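PDB 5DXL: trehalose-6-phosphate phosphatase from Neosartorya fumigata, which belongs to the trehalose-phosphatase family of the HAD clan and pairs a Rossmann-like core with a smaller cap domain. Local coordinates for residues Arg19-Phe25 / Pro209-Leu215; Asp109-Glu115 / Thr165-Trp170; Glu222-Arg226 / Lys248-Ala252. All coordinates share one frame. Residues are numbered along the deposited sequence.

Contact 1: Arg19-Phe25 / Pro209-Leu215; sequences RKRLFMF and PEFVLCL
Strands 21-25 and 211-215 run parallel in the centre of the Rossmann-like HAD core, their axes 4.7 Å apart and their N-to-C directions 7° from parallel. Both are extended, with L22 paired to V212 and F25 to L215. P209 enters opposite K20 (CA-CA 4.7 Å) and rests its CG on L22 CB at 4.2 Å. At E210 the backbone leaves the extended region (phi/psi -91/4); its N bonds weakly to K20 O (3.1 Å), and its m,t side chain reaches back so that OE1 accepts from R19 N (3.1 Å). R19 NH1 also lies 3.1 Å from E210 OE1, a salt bridge of charges alone, while a water links K20 N with E210 N and OE1. F211 O accepts from L22 N (2.8 Å), and the t rotamer brings F211 CE2 within 3.5 Å of F23 CZ, the two rings being oblique. V212 faces the other way, with CG1 4.2 Å from L22 CD2 and 4.1 Å from CE of selenomethionine M24. L213 N donates to L22 O and L213 O accepts from M24 N, both at 2.9 Å; L213 CD2 meets the ring edge of F23 at CE1 (3.8 Å). C214 CB lies 4.2 Å from M24 CE, on the face covered by helix 222-229. L215 N donates to M24 O (2.9 Å), and L215 CD1 touches F25 CE1 (3.6 Å). Helix 8-17 packs on F211 and F23. The R19-E210 pairing thus stays N-terminal, R21 turns its guanidinium away to N60, and from L22 and V212 onward the meeting side chains are apolar.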
loop_
_atom_site.group_PDB
_atom_site.type_symbol
_atom_site.label_atom_id
_atom_site.label_comp_id
_atom_site.label_asym_id
_atom_site.label_seq_id
_atom_site.Cartn_x
_atom_site.Cartn_y
_atom_site.Cartn_z
ATOM N N ARG A 19 3.036 -12.598 -20.488
ATOM C CA ARG A 19 4.308 -13.258 -20.238
ATOM C C ARG A 19 4.896 -12.808 -18.909
ATOM O O ARG A 19 5.623 -13.559 -18.259
ATOM C CB ARG A 19 5.292 -12.984 -21.380
ATOM C CG ARG A 19 4.849 -13.586 -22.710
ATOM C CD ARG A 19 5.820 -13.256 -23.834
ATOM N NE ARG A 19 6.091 -11.823 -23.909
ATOM C CZ ARG A 19 5.284 -10.935 -24.483
ATOM N NH1 ARG A 19 4.143 -11.328 -25.034
ATOM N NH2 ARG A 19 5.616 -9.649 -24.499
ATOM N N LYS A 20 4.572 -11.579 -18.516
ATOM C CA LYS A 20 4.991 -11.027 -17.232
ATOM C C LYS A 20 3.770 -10.501 -16.486
ATOM O O LYS A 20 2.948 -9.771 -17.053
ATOM C CB LYS A 20 5.994 -9.883 -17.396
ATOM C CG LYS A 20 7.351 -10.261 -17.973
ATOM C CD LYS A 20 8.271 -9.051 -17.871
ATOM C CE LYS A 20 9.372 -9.074 -18.916
ATOM N NZ LYS A 20 9.973 -7.718 -19.050
ATOM N N ARG A 21 3.672 -10.851 -15.210
ATOM C CA ARG A 21 2.520 -10.448 -14.394
ATOM C C ARG A 21 2.984 -9.718 -13.148
ATOM O O ARG A 21 4.002 -10.081 -12.556
ATOM C CB ARG A 21 1.682 -11.663 -13.980
ATOM C CG ARG A 21 1.077 -12.517 -15.104
ATOM C CD ARG A 21 2.071 -13.540 -15.617
ATOM N NE ARG A 21 1.389 -14.610 -16.339
ATOM C CZ ARG A 21 1.199 -15.839 -15.878
ATOM N NH1 ARG A 21 1.643 -16.196 -14.677
ATOM N NH2 ARG A 21 0.569 -16.722 -16.642
ATOM N N LEU A 22 2.223 -8.703 -12.743
ATOM C CA LEU A 22 2.519 -7.962 -11.518
ATOM C C LEU A 22 1.310 -7.990 -10.600
ATOM O O LEU A 22 0.200 -7.681 -11.034
ATOM C CB LEU A 22 2.899 -6.519 -11.838
ATOM C CG LEU A 22 3.041 -5.563 -10.654
ATOM C CD1 LEU A 22 4.194 -5.964 -9.733
ATOM C CD2 LEU A 22 3.239 -4.139 -11.163
ATOM N N PHE A 23 1.533 -8.392 -9.349
ATOM C CA PHE A 23 0.475 -8.420 -8.330
ATOM C C PHE A 23 0.838 -7.501 -7.176
ATOM O O PHE A 23 1.957 -7.561 -6.663
ATOM C CB PHE A 23 0.275 -9.841 -7.792
ATOM C CG PHE A 23 -0.259 -10.815 -8.807
ATOM C CD1 PHE A 23 -1.614 -11.071 -8.889
ATOM C CD2 PHE A 23 0.601 -11.498 -9.660
ATOM C CE1 PHE A 23 -2.111 -11.978 -9.816
ATOM C CE2 PHE A 23 0.107 -12.399 -10.595
ATOM C CZ PHE A 23 -1.241 -12.652 -10.665
HETATM N N MSE A 24 -0.081 -6.628 -6.772
HETATM C CA MSE A 24 0.143 -5.789 -5.606
HETATM C C MSE A 24 -1.071 -5.910 -4.691
HETATM O O MSE A 24 -2.176 -5.505 -5.065
HETATM C CB MSE A 24 0.399 -4.333 -6.035
HETATM C CG MSE A 24 1.648 -4.202 -6.905
HETATM SE SE MSE A 24 2.059 -2.383 -7.543
HETATM C CE MSE A 24 0.529 -2.078 -8.684
ATOM N N PHE A 25 -0.859 -6.482 -3.508
ATOM C CA PHE A 25 -1.939 -6.736 -2.554
ATOM C C PHE A 25 -1.735 -6.003 -1.244
ATOM O O PHE A 25 -0.678 -6.146 -0.636
ATOM C CB PHE A 25 -2.012 -8.228 -2.189
ATOM C CG PHE A 25 -2.113 -9.163 -3.361
ATOM C CD1 PHE A 25 -2.907 -8.872 -4.458
ATOM C CD2 PHE A 25 -1.417 -10.346 -3.345
ATOM C CE1 PHE A 25 -2.997 -9.774 -5.525
ATOM C CE2 PHE A 25 -1.514 -11.260 -4.396
ATOM C CZ PHE A 25 -2.305 -10.980 -5.475
ATOM N N PRO A 209 4.798 -5.252 -17.777
ATOM C CA PRO A 209 3.955 -6.427 -17.559
ATOM C C PRO A 209 2.675 -6.306 -18.363
ATOM O O PRO A 209 2.147 -5.204 -18.480
ATOM C CB PRO A 209 3.678 -6.393 -16.048
ATOM C CG PRO A 209 3.844 -4.975 -15.664
ATOM C CD PRO A 209 4.917 -4.417 -16.571
ATOM N N GLU A 210 2.201 -7.409 -18.924
ATOM C CA GLU A 210 0.957 -7.417 -19.685
ATOM C C GLU A 210 -0.228 -7.739 -18.789
ATOM O O GLU A 210 -1.352 -7.874 -19.257
ATOM C CB GLU A 210 1.021 -8.435 -20.825
ATOM C CG GLU A 210 2.014 -8.112 -21.927
ATOM C CD GLU A 210 2.308 -9.332 -22.780
ATOM O OE1 GLU A 210 3.184 -10.132 -22.386
ATOM O OE2 GLU A 210 1.644 -9.506 -23.824
ATOM N N PHE A 211 0.035 -7.880 -17.493
ATOM C CA PHE A 211 -1.029 -8.179 -16.538
ATOM C C PHE A 211 -0.660 -7.545 -15.209
ATOM O O PHE A 211 0.417 -7.800 -14.674
ATOM C CB PHE A 211 -1.217 -9.692 -16.397
ATOM C CG PHE A 211 -2.248 -10.107 -15.374
ATOM C CD1 PHE A 211 -3.537 -10.443 -15.758
ATOM C CD2 PHE A 211 -1.907 -10.200 -14.026
ATOM C CE1 PHE A 211 -4.479 -10.853 -14.822
ATOM C CE2 PHE A 211 -2.846 -10.611 -13.083
ATOM C CZ PHE A 211 -4.121 -10.941 -13.476
ATOM N N VAL A 212 -1.553 -6.711 -14.687
ATOM C CA VAL A 212 -1.383 -6.124 -13.357
ATOM C C VAL A 212 -2.669 -6.328 -12.581
ATOM O O VAL A 212 -3.738 -5.950 -13.050
ATOM C CB VAL A 212 -1.061 -4.617 -13.407
ATOM C CG1 VAL A 212 -0.874 -4.073 -12.002
ATOM C CG2 VAL A 212 0.181 -4.367 -14.255
ATOM N N LEU A 213 -2.572 -6.963 -11.418
ATOM C CA LEU A 213 -3.718 -7.077 -10.517
ATOM C C LEU A 213 -3.374 -6.391 -9.216
ATOM O O LEU A 213 -2.400 -6.755 -8.546
ATOM C CB LEU A 213 -4.083 -8.537 -10.264
ATOM C CG LEU A 213 -5.205 -8.790 -9.238
ATOM C CD1 LEU A 213 -6.536 -8.165 -9.659
ATOM C CD2 LEU A 213 -5.394 -10.291 -9.045
ATOM N N CYS A 214 -4.171 -5.391 -8.865
ATOM C CA CYS A 214 -3.908 -4.578 -7.693
ATOM C C CYS A 214 -5.145 -4.572 -6.823
ATOM O O CYS A 214 -6.210 -4.166 -7.280
ATOM C CB CYS A 214 -3.526 -3.165 -8.120
ATOM S SG CYS A 214 -3.289 -1.974 -6.778
ATOM N N LEU A 215 -4.994 -5.037 -5.586
ATOM C CA LEU A 215 -6.125 -5.262 -4.682
ATOM C C LEU A 215 -5.948 -4.554 -3.349
ATOM O O LEU A 215 -4.881 -4.624 -2.732
ATOM C CB LEU A 215 -6.305 -6.764 -4.430
ATOM C CG LEU A 215 -6.990 -7.542 -5.562
ATOM C CD1 LEU A 215 -6.486 -8.982 -5.614
ATOM C CD2 LEU A 215 -8.486 -7.526 -5.306
HETATM O O HOH W 1 4.177 -9.596 -20.199
#

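Contact 2: Asp109-Glu115 / Thr165-Trp170; sequences DMGWQKE and TVAKRW
A backbone amide lies over an indole here: W112 N sits above one face of the W170 ring, 3.3 Å from W170 CE2. The site joins the N-terminal part of helix 112-125 to the short, weakly bonded helix 166-169, with CA atoms of W112 and V166 6.3 Å apart, in the cap. W170 (chi1 -69°, chi2 -88°) points toward the first segment. W112 (chi1 60°, chi2 -94°) lays its CB 3.8 Å from the centroid of the W170 five-membered ring, a CH-pi contact, and sets its indole edge-to-face on W170 (five-membered centroids 5.4 Å, planes 65°). The W112 side chain also packs on strands 139-142, 172-177 and 180-185. D109 forms an Asx turn, OD1 accepting from G111 N at 2.8 Å, while OD2 receives a weak bond from W170 NE1 (3.4 Å). V166 CG1 meets W112 CB at 3.8 Å, and V166 CG2 meets E115 CD at 3.6 Å. With two acids at the W170 ring edge, the contact rests on W112-W170 packing and V166, plus one weak hydrogen bond.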
loop_
_atom_site.group_PDB
_atom_site.type_symbol
_atom_site.label_atom_id
_atom_site.label_comp_id
_atom_site.label_asym_id
_atom_site.label_seq_id
_atom_site.Cartn_x
_atom_site.Cartn_y
_atom_site.Cartn_z
ATOM N N ASP A 109 17.204 11.480 3.859
ATOM C CA ASP A 109 17.636 12.564 4.736
ATOM C C ASP A 109 16.453 13.016 5.593
ATOM O O ASP A 109 15.544 13.677 5.102
ATOM C CB ASP A 109 18.200 13.719 3.894
ATOM C CG ASP A 109 18.529 14.964 4.708
ATOM O OD1 ASP A 109 18.414 14.965 5.949
ATOM O OD2 ASP A 109 18.924 15.971 4.080
HETATM N N MSE A 110 16.466 12.680 6.875
HETATM C CA MSE A 110 15.353 13.069 7.726
HETATM C C MSE A 110 15.664 14.334 8.527
HETATM O O MSE A 110 15.136 14.544 9.621
HETATM C CB MSE A 110 14.959 11.914 8.638
HETATM C CG MSE A 110 14.365 10.764 7.831
HETATM SE SE MSE A 110 13.548 9.401 8.954
HETATM C CE MSE A 110 15.191 8.441 9.432
ATOM N N GLY A 111 16.513 15.184 7.955
ATOM C CA GLY A 111 16.811 16.474 8.557
ATOM C C GLY A 111 15.560 17.309 8.784
ATOM O O GLY A 111 15.542 18.158 9.677
ATOM N N TRP A 112 14.534 17.064 7.967
ATOM C CA TRP A 112 13.249 17.758 8.116
ATOM C C TRP A 112 12.659 17.564 9.508
ATOM O O TRP A 112 11.932 18.433 10.010
ATOM C CB TRP A 112 12.245 17.289 7.048
ATOM C CG TRP A 112 11.912 15.828 7.072
ATOM C CD1 TRP A 112 12.509 14.838 6.335
ATOM C CD2 TRP A 112 10.888 15.187 7.848
ATOM N NE1 TRP A 112 11.924 13.625 6.611
ATOM C CE2 TRP A 112 10.925 13.809 7.532
ATOM C CE3 TRP A 112 9.940 15.645 8.772
ATOM C CZ2 TRP A 112 10.061 12.885 8.118
ATOM C CZ3 TRP A 112 9.082 14.724 9.352
ATOM C CH2 TRP A 112 9.150 13.361 9.025
ATOM N N GLN A 113 12.973 16.443 10.151
ATOM C CA GLN A 113 12.411 16.168 11.467
ATOM C C GLN A 113 12.871 17.185 12.513
ATOM O O GLN A 113 12.131 17.509 13.433
ATOM C CB GLN A 113 12.756 14.757 11.925
ATOM C CG GLN A 113 12.075 13.697 11.090
ATOM C CD GLN A 113 11.967 12.381 11.818
ATOM O OE1 GLN A 113 12.408 12.254 12.958
ATOM N NE2 GLN A 113 11.372 11.390 11.166
ATOM N N LYS A 114 14.098 17.678 12.368
ATOM C CA LYS A 114 14.627 18.659 13.301
ATOM C C LYS A 114 13.797 19.940 13.233
ATOM O O LYS A 114 13.396 20.491 14.255
ATOM C CB LYS A 114 16.104 18.962 13.002
ATOM C CG LYS A 114 16.730 19.972 13.963
ATOM C CD LYS A 114 18.239 20.133 13.727
ATOM C CE LYS A 114 18.823 21.190 14.655
ATOM N NZ LYS A 114 20.310 21.159 14.679
ATOM N N GLU A 115 13.528 20.400 12.019
ATOM C CA GLU A 115 12.786 21.644 11.853
ATOM C C GLU A 115 11.322 21.475 12.247
ATOM O O GLU A 115 10.736 22.355 12.873
ATOM C CB GLU A 115 12.889 22.142 10.416
ATOM C CG GLU A 115 12.382 23.559 10.238
ATOM C CD GLU A 115 12.754 24.156 8.897
ATOM O OE1 GLU A 115 13.587 23.552 8.192
ATOM O OE2 GLU A 115 12.211 25.230 8.554
ATOM N N THR A 165 8.014 26.120 3.872
ATOM C CA THR A 165 9.399 25.974 4.294
ATOM C C THR A 165 9.855 24.523 4.166
ATOM O O THR A 165 10.457 24.136 3.160
ATOM C CB THR A 165 9.603 26.464 5.751
ATOM O OG1 THR A 165 8.695 25.783 6.628
ATOM C CG2 THR A 165 9.347 27.965 5.852
ATOM N N VAL A 166 9.545 23.726 5.182
ATOM C CA VAL A 166 9.980 22.337 5.247
ATOM C C VAL A 166 9.627 21.525 3.995
ATOM O O VAL A 166 10.464 20.795 3.458
ATOM C CB VAL A 166 9.376 21.647 6.487
ATOM C CG1 VAL A 166 9.793 20.185 6.543
ATOM C CG2 VAL A 166 9.796 22.381 7.752
ATOM N N ALA A 167 8.398 21.670 3.511
ATOM C CA ALA A 167 7.919 20.860 2.394
ATOM C C ALA A 167 8.540 21.259 1.058
ATOM O O ALA A 167 8.383 20.564 0.056
ATOM C CB ALA A 167 6.406 20.941 2.306
ATOM N N LYS A 168 9.236 22.386 1.033
ATOM C CA LYS A 168 9.881 22.807 -0.202
ATOM C C LYS A 168 11.365 22.455 -0.188
ATOM O O LYS A 168 12.033 22.529 -1.216
ATOM C CB LYS A 168 9.668 24.306 -0.430
ATOM C CG LYS A 168 8.231 24.640 -0.824
ATOM C CD LYS A 168 8.063 26.087 -1.253
ATOM C CE LYS A 168 6.879 26.242 -2.204
ATOM N NZ LYS A 168 7.194 25.736 -3.577
ATOM N N ARG A 169 11.872 22.044 0.972
ATOM C CA ARG A 169 13.273 21.658 1.082
ATOM C C ARG A 169 13.462 20.143 1.120
ATOM O O ARG A 169 14.444 19.619 0.598
ATOM C CB ARG A 169 13.911 22.278 2.321
ATOM C CG ARG A 169 15.393 21.964 2.426
ATOM C CD ARG A 169 16.059 22.660 3.593
ATOM N NE ARG A 169 17.451 22.233 3.714
ATOM C CZ ARG A 169 18.282 22.640 4.669
ATOM N NH1 ARG A 169 17.866 23.494 5.598
ATOM N NH2 ARG A 169 19.530 22.192 4.693
ATOM N N TRP A 170 12.534 19.440 1.760
ATOM C CA TRP A 170 12.607 17.982 1.824
ATOM C C TRP A 170 11.390 17.345 1.138
ATOM O O TRP A 170 10.354 17.988 0.967
ATOM C CB TRP A 170 12.702 17.508 3.278
ATOM C CG TRP A 170 14.012 17.819 4.011
ATOM C CD1 TRP A 170 15.147 17.048 4.040
ATOM C CD2 TRP A 170 14.276 18.947 4.853
ATOM N NE1 TRP A 170 16.106 17.643 4.833
ATOM C CE2 TRP A 170 15.593 18.809 5.342
ATOM C CE3 TRP A 170 13.529 20.069 5.230
ATOM C CZ2 TRP A 170 16.171 19.743 6.194
ATOM C CZ3 TRP A 170 14.105 20.993 6.074
ATOM C CH2 TRP A 170 15.413 20.829 6.548
#

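Contact 3: Glu222-Arg226 / Lys248-Ala252; sequences EDMFR and KQTEA
E222 bridges to the loop before strand 254-256 with both carboxylate oxygens: OE1 accepts from E251 N at 2.7 Å in a nearly straight bond (174°), and OE2 accepts from T250 OG1, also at 2.7 Å. The same hydroxyl takes a bond from A252 N (3.0 Å), forming an ST turn that shapes the non-helical segment 248-252 beside helix 222-229 of the HAD Rossmann-like core. E222 reaches across with an m,m side chain, although its CA-to-CB bond points sideways. A water donates to E222 OE2 (2.7 Å) and accepts from K248 NZ (3.2 Å); the ammonium also bonds to T242 OG1 and D217 O, so the fully extended lysine joins the loop to strand 238-243 and to D217, just after strand 211-216.

One helical turn on from E222, R226 takes part in a salt-bridge network: NE meets E251 OE2 at 3.3 Å and NH1 meets D223 OD1 at 2.8 Å, both weak as hydrogen bonds. E251 OE1 pairs with K229. Between E222 and R226, F225 points toward the loop, its CA 5.5 Å from that of A252. F225 CB touches E251 CB at 3.8 Å, and the F225 side chain also packs on S240 and T242 of strand 238-243. The A252 methyl covers one ring face in a CH-pi contact, CB lying 3.9 Å from the F225 centroid and 3.7 Å from F225 CD2.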
loop_
_atom_site.group_PDB
_atom_site.type_symbol
_atom_site.label_atom_id
_atom_site.label_comp_id
_atom_site.label_asym_id
_atom_site.label_seq_id
_atom_site.Cartn_x
_atom_site.Cartn_y
_atom_site.Cartn_z
ATOM N N GLU A 222 -6.595 3.278 -2.286
ATOM C CA GLU A 222 -7.088 4.096 -3.393
ATOM C C GLU A 222 -5.944 4.759 -4.160
ATOM O O GLU A 222 -6.025 4.943 -5.373
ATOM C CB GLU A 222 -8.073 5.151 -2.877
ATOM C CG GLU A 222 -9.381 4.552 -2.363
ATOM C CD GLU A 222 -10.240 3.998 -3.490
ATOM O OE1 GLU A 222 -10.348 4.666 -4.540
ATOM O OE2 GLU A 222 -10.792 2.890 -3.333
ATOM N N ASP A 223 -4.860 5.086 -3.462
ATOM C CA ASP A 223 -3.741 5.760 -4.116
ATOM C C ASP A 223 -3.010 4.820 -5.083
ATOM O O ASP A 223 -2.446 5.270 -6.082
ATOM C CB ASP A 223 -2.778 6.337 -3.069
ATOM C CG ASP A 223 -3.344 7.581 -2.371
ATOM O OD1 ASP A 223 -4.103 8.350 -3.014
ATOM O OD2 ASP A 223 -3.028 7.788 -1.177
HETATM N N MSE A 224 -3.029 3.512 -4.806
HETATM C CA MSE A 224 -2.488 2.530 -5.751
HETATM C C MSE A 224 -3.298 2.553 -7.043
HETATM O O MSE A 224 -2.725 2.528 -8.134
HETATM C CB MSE A 224 -2.496 1.114 -5.164
HETATM C CG MSE A 224 -1.616 0.962 -3.939
HETATM SE SE MSE A 224 -1.249 -0.905 -3.507
HETATM C CE MSE A 224 -3.063 -1.462 -2.994
ATOM N N PHE A 225 -4.624 2.583 -6.910
ATOM C CA PHE A 225 -5.501 2.573 -8.084
ATOM C C PHE A 225 -5.281 3.845 -8.905
ATOM O O PHE A 225 -5.213 3.792 -10.135
ATOM C CB PHE A 225 -6.980 2.465 -7.693
ATOM C CG PHE A 225 -7.296 1.345 -6.732
ATOM C CD1 PHE A 225 -6.632 0.125 -6.793
ATOM C CD2 PHE A 225 -8.274 1.524 -5.759
ATOM C CE1 PHE A 225 -6.934 -0.901 -5.892
ATOM C CE2 PHE A 225 -8.583 0.513 -4.856
ATOM C CZ PHE A 225 -7.918 -0.705 -4.921
ATOM N N ARG A 226 -5.160 4.973 -8.210
ATOM C CA ARG A 226 -4.852 6.250 -8.863
ATOM C C ARG A 226 -3.557 6.168 -9.644
ATOM O O ARG A 226 -3.480 6.604 -10.791
ATOM C CB ARG A 226 -4.746 7.386 -7.841
ATOM C CG ARG A 226 -6.063 7.938 -7.400
ATOM C CD ARG A 226 -5.914 9.244 -6.603
ATOM N NE ARG A 226 -7.193 9.570 -5.988
ATOM C CZ ARG A 226 -7.549 9.192 -4.763
ATOM N NH1 ARG A 226 -6.704 8.503 -4.010
ATOM N NH2 ARG A 226 -8.746 9.512 -4.287
ATOM N N LYS A 248 -19.745 1.038 -3.682
ATOM C CA LYS A 248 -18.618 1.788 -3.125
ATOM C C LYS A 248 -17.967 2.669 -4.185
ATOM O O LYS A 248 -17.620 2.213 -5.276
ATOM C CB LYS A 248 -17.589 0.827 -2.527
ATOM C CG LYS A 248 -16.289 1.476 -2.074
ATOM C CD LYS A 248 -15.332 0.422 -1.530
ATOM C CE LYS A 248 -13.983 1.012 -1.165
ATOM N NZ LYS A 248 -13.167 -0.020 -0.451
ATOM N N GLN A 249 -17.821 3.948 -3.866
ATOM C CA GLN A 249 -17.148 4.879 -4.747
ATOM C C GLN A 249 -15.644 4.652 -4.616
ATOM O O GLN A 249 -15.115 4.600 -3.504
ATOM C CB GLN A 249 -17.533 6.311 -4.382
ATOM C CG GLN A 249 -17.060 7.357 -5.354
ATOM C CD GLN A 249 -17.681 8.712 -5.050
ATOM O OE1 GLN A 249 -18.898 8.825 -4.888
ATOM N NE2 GLN A 249 -16.846 9.741 -4.952
ATOM N N THR A 250 -14.974 4.495 -5.749
ATOM C CA THR A 250 -13.577 4.070 -5.742
ATOM C C THR A 250 -12.856 4.493 -7.021
ATOM O O THR A 250 -13.478 4.699 -8.068
ATOM C CB THR A 250 -13.486 2.534 -5.573
ATOM O OG1 THR A 250 -12.112 2.114 -5.543
ATOM C CG2 THR A 250 -14.193 1.827 -6.719
ATOM N N GLU A 251 -11.536 4.615 -6.922
ATOM C CA GLU A 251 -10.682 4.800 -8.090
ATOM C C GLU A 251 -10.446 3.489 -8.855
ATOM O O GLU A 251 -9.979 3.502 -9.989
ATOM C CB GLU A 251 -9.331 5.390 -7.675
ATOM C CG GLU A 251 -9.398 6.778 -7.059
ATOM C CD GLU A 251 -9.521 7.878 -8.099
ATOM O OE1 GLU A 251 -9.169 7.641 -9.273
ATOM O OE2 GLU A 251 -9.967 8.985 -7.737
ATOM N N ALA A 252 -10.763 2.363 -8.222
ATOM C CA ALA A 252 -10.678 1.061 -8.876
ATOM C C ALA A 252 -11.719 0.951 -9.984
ATOM O O ALA A 252 -12.663 1.742 -10.031
ATOM C CB ALA A 252 -10.881 -0.065 -7.856
HETATM O O HOH W 2 -10.345 0.948 -1.512
#

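Contacts 1 and 3 belong to the Rossmann-like core and touch, their centres 16 Å apart: C214 SG lies 3.6 Å from M224 CB, and C214 O lies 3.6 Å from F225 CE1, so helix 222-229 packs on the strand that precedes it. Contact 2 sits beside the antiparallel sheet of the cap, on the opposite side of the chain's centre from contact 1, with centres 35 Å and nearest atoms about 23 Å apart; from contact 3 its nearest atoms are about 17 Å away. In HAD relatives the active site lies between core and cap, at the strands' C-terminal ends, so the end of contact 1 at F25 and L215 probably lies nearest to it.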